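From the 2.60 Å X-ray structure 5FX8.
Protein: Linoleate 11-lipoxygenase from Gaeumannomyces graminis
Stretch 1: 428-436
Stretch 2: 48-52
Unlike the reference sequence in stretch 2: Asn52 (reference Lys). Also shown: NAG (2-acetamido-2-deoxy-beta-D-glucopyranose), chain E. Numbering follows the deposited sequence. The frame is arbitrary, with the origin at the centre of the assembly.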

# COMPACT_ATOMS: atom_id res chain seq x y z
N GLY A 428 34.73 12.69 -13.34
CA GLY A 428 35.40 13.44 -12.30
C GLY A 428 34.45 14.20 -11.40
O GLY A 428 34.65 14.25 -10.18
N ALA A 429 33.40 14.80 -11.97
CA ALA A 429 32.42 15.47 -11.13
C ALA A 429 31.86 14.55 -10.03
O ALA A 429 31.63 15.01 -8.91
CB ALA A 429 31.28 16.04 -11.98
N LEU A 430 31.65 13.26 -10.31
CA LEU A 430 31.19 12.36 -9.25
C LEU A 430 32.29 12.11 -8.24
O LEU A 430 32.02 11.97 -7.05
CB LEU A 430 30.74 11.01 -9.81
CG LEU A 430 29.32 10.86 -10.31
CD1 LEU A 430 29.25 11.36 -11.76
CD2 LEU A 430 28.93 9.42 -10.23
N LEU A 431 33.52 12.00 -8.70
CA LEU A 431 34.57 11.65 -7.76
C LEU A 431 34.86 12.79 -6.81
O LEU A 431 35.20 12.54 -5.65
CB LEU A 431 35.84 11.25 -8.51
CG LEU A 431 35.80 9.81 -9.00
CD1 LEU A 431 36.38 9.70 -10.41
CD2 LEU A 431 36.50 8.90 -8.01
N ARG A 432 34.68 14.02 -7.26
CA ARG A 432 34.96 15.22 -6.49
C ARG A 432 33.74 15.75 -5.74
O ARG A 432 33.83 16.84 -5.16
CB ARG A 432 35.50 16.31 -7.40
CG ARG A 432 36.78 15.95 -8.04
CD ARG A 432 37.30 17.06 -8.90
NE ARG A 432 37.76 16.45 -10.12
CZ ARG A 432 37.14 16.63 -11.27
NH1 ARG A 432 36.10 17.45 -11.30
NH2 ARG A 432 37.57 16.03 -12.37
N ASP A 433 32.62 15.04 -5.77
CA ASP A 433 31.44 15.29 -4.93
C ASP A 433 31.69 14.60 -3.59
O ASP A 433 31.34 13.44 -3.39
CB ASP A 433 30.18 14.78 -5.61
CG ASP A 433 28.90 15.01 -4.82
OD1 ASP A 433 28.98 15.29 -3.62
OD2 ASP A 433 27.80 14.87 -5.38
N TYR A 434 32.33 15.32 -2.66
CA TYR A 434 32.69 14.72 -1.39
C TYR A 434 31.47 14.33 -0.58
O TYR A 434 31.55 13.40 0.23
CB TYR A 434 33.62 15.66 -0.59
CG TYR A 434 33.04 17.02 -0.32
CD1 TYR A 434 32.22 17.23 0.76
CD2 TYR A 434 33.32 18.09 -1.14
CE1 TYR A 434 31.70 18.44 1.00
CE2 TYR A 434 32.80 19.29 -0.91
CZ TYR A 434 32.00 19.47 0.16
OH TYR A 434 31.48 20.72 0.37
N GLU A 435 30.33 14.98 -0.81
CA GLU A 435 29.11 14.55 -0.13
C GLU A 435 28.68 13.16 -0.60
O GLU A 435 28.37 12.30 0.23
CB GLU A 435 28.00 15.58 -0.33
CG GLU A 435 28.28 16.89 0.38
CD GLU A 435 27.25 17.96 0.14
OE1 GLU A 435 26.29 17.74 -0.58
OE2 GLU A 435 27.43 19.06 0.68
N LEU A 436 28.66 12.92 -1.91
CA LEU A 436 28.31 11.59 -2.40
C LEU A 436 29.28 10.53 -1.90
O LEU A 436 28.87 9.45 -1.45
CB LEU A 436 28.30 11.57 -3.93
CG LEU A 436 27.93 10.23 -4.54
CD1 LEU A 436 26.46 10.05 -4.40
CD2 LEU A 436 28.30 10.29 -5.96
C1 NAG E . 33.77 20.75 3.24
C2 NAG E . 35.09 21.52 3.08
C3 NAG E . 36.05 20.75 2.17
C4 NAG E . 36.21 19.31 2.65
C5 NAG E . 34.83 18.68 2.77
C6 NAG E . 34.87 17.28 3.29
C7 NAG E . 35.04 23.98 3.17
C8 NAG E . 34.76 25.24 2.39
N2 NAG E . 34.84 22.84 2.51
O3 NAG E . 37.31 21.42 2.11
O4 NAG E . 36.97 18.56 1.73
O5 NAG E . 34.04 19.44 3.68
O6 NAG E . 35.41 17.26 4.59
O7 NAG E . 35.43 24.01 4.32
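Stretch 2, residues 48-52: TLPNN

Stretch 2 is a short irregular segment that lies across the break between two helical pieces of stretch 1. The first piece ends at Leu431, Arg432 and Asp433 make the turn, and a second helix starts at Tyr434. Residues 48 to 52 form neither helix nor strand: Thr48 and Leu49 are extended, with psi values near 160°, and the chain then bends at Pro50 and Asn51, where psi falls to -18° and -52°. The backbones come nearest at Asp433 and Asn51, whose CA atoms are 5.8 Å apart, so the bend of one segment meets the turn of the other. The order of contacts runs counter along the two chains, with Asn51 against Ala429, Arg432 and Asp433, and Pro50 against Asp433, Tyr434 and Glu435.

Asn51 makes the polar connection. The CA-to-CB bond points sideways, but with chi1 at -47° (m) and chi2 at 37° the amide end comes nearer to stretch 1, and Asn51 ND2 donates a hydrogen bond to Ala429 O at 3.0 Å, with an N-H...O angle of 145°. This carbonyl lies near the end of the first helical piece. Asparagine suits the site because its short side chain carries an N-H donor on a planar amide. The same Asn51 ND2 is 3.7 Å from Arg432 O. The small methyl of Ala429 lies close by, with CB 4.4 Å from Asn51 ND2.

Asp433 is the N-cap of the second helix. Its chi1 of 180° (t) and chi2 of -16° bring Asp433 OD1 to accept from Leu436 N at 2.9 Å and 166°, an almost straight capping bond that satisfies an amide of the first helical turn. Aspartate is a classic choice here, since a short carboxylate can fold back to the free N-H groups that begin a helix. The carboxylate also packs against stretch 2: Asp433 OD1 is 3.5 Å from Pro50 CG, and Asp433 OD2 is 3.3 Å from Leu49 CD2. Leu49 reaches this point through an m,t rotamer, which carries the end of a sideways-pointing side chain nearer to stretch 1.

Pro50 points toward stretch 1 and has the largest covered area of the contact. Its compact ring, puckered C-gamma endo, fits among Asp433, Tyr434 and Glu435. Tyr434 adopts chi1 of 58° (p), disfavoured inside a helix, where the side chain would run into the preceding turn; Tyr434, at the start, has no preceding turn of that helix beneath it. Its ring lies between Pro50 CG over one face and the NAG sugar over the opposite face, with Tyr434 CD1 3.6 Å from NAG C5. Tyr434 CZ approaches Pro50 CB at 3.7 Å, an apolar contact. Glu435, in an m,t conformation, brings OE2 to 3.7 Å from Pro50 CB, while both its carboxylate oxygens are hydrogen-bonded elsewhere in the structure.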

# COMPACT_ATOMS: atom_id res chain seq x y z
N THR A 48 21.98 22.06 -5.74
CA THR A 48 23.25 22.06 -6.44
C THR A 48 24.22 21.06 -5.82
O THR A 48 24.04 20.62 -4.69
CB THR A 48 23.93 23.44 -6.42
OG1 THR A 48 24.18 23.80 -5.07
CG2 THR A 48 23.08 24.51 -7.07
N LEU A 49 25.26 20.75 -6.56
CA LEU A 49 26.37 19.97 -6.07
C LEU A 49 27.27 20.82 -5.18
O LEU A 49 27.24 22.04 -5.26
CB LEU A 49 27.18 19.42 -7.23
CG LEU A 49 26.50 18.32 -8.03
CD1 LEU A 49 27.43 17.88 -9.15
CD2 LEU A 49 26.15 17.16 -7.13
N PRO A 50 28.04 20.19 -4.28
CA PRO A 50 28.96 20.97 -3.45
C PRO A 50 30.21 21.41 -4.18
O PRO A 50 30.88 22.33 -3.72
CB PRO A 50 29.31 20.00 -2.32
CG PRO A 50 29.16 18.68 -2.94
CD PRO A 50 27.99 18.79 -3.85
N ASN A 51 30.52 20.77 -5.31
CA ASN A 51 31.78 21.01 -6.02
C ASN A 51 32.06 22.50 -6.21
O ASN A 51 33.12 22.99 -5.82
CB ASN A 51 31.73 20.28 -7.37
CG ASN A 51 31.23 18.83 -7.24
OD1 ASN A 51 30.34 18.56 -6.44
ND2 ASN A 51 31.81 17.91 -8.01
N ASN A 52 31.10 23.24 -6.74
CA ASN A 52 31.40 24.64 -7.02
C ASN A 52 30.49 25.61 -6.30
O ASN A 52 30.00 26.58 -6.88
CB ASN A 52 31.34 24.87 -8.51
CG ASN A 52 32.39 24.11 -9.20
OD1 ASN A 52 33.57 24.36 -9.00
ND2 ASN A 52 32.00 23.15 -9.98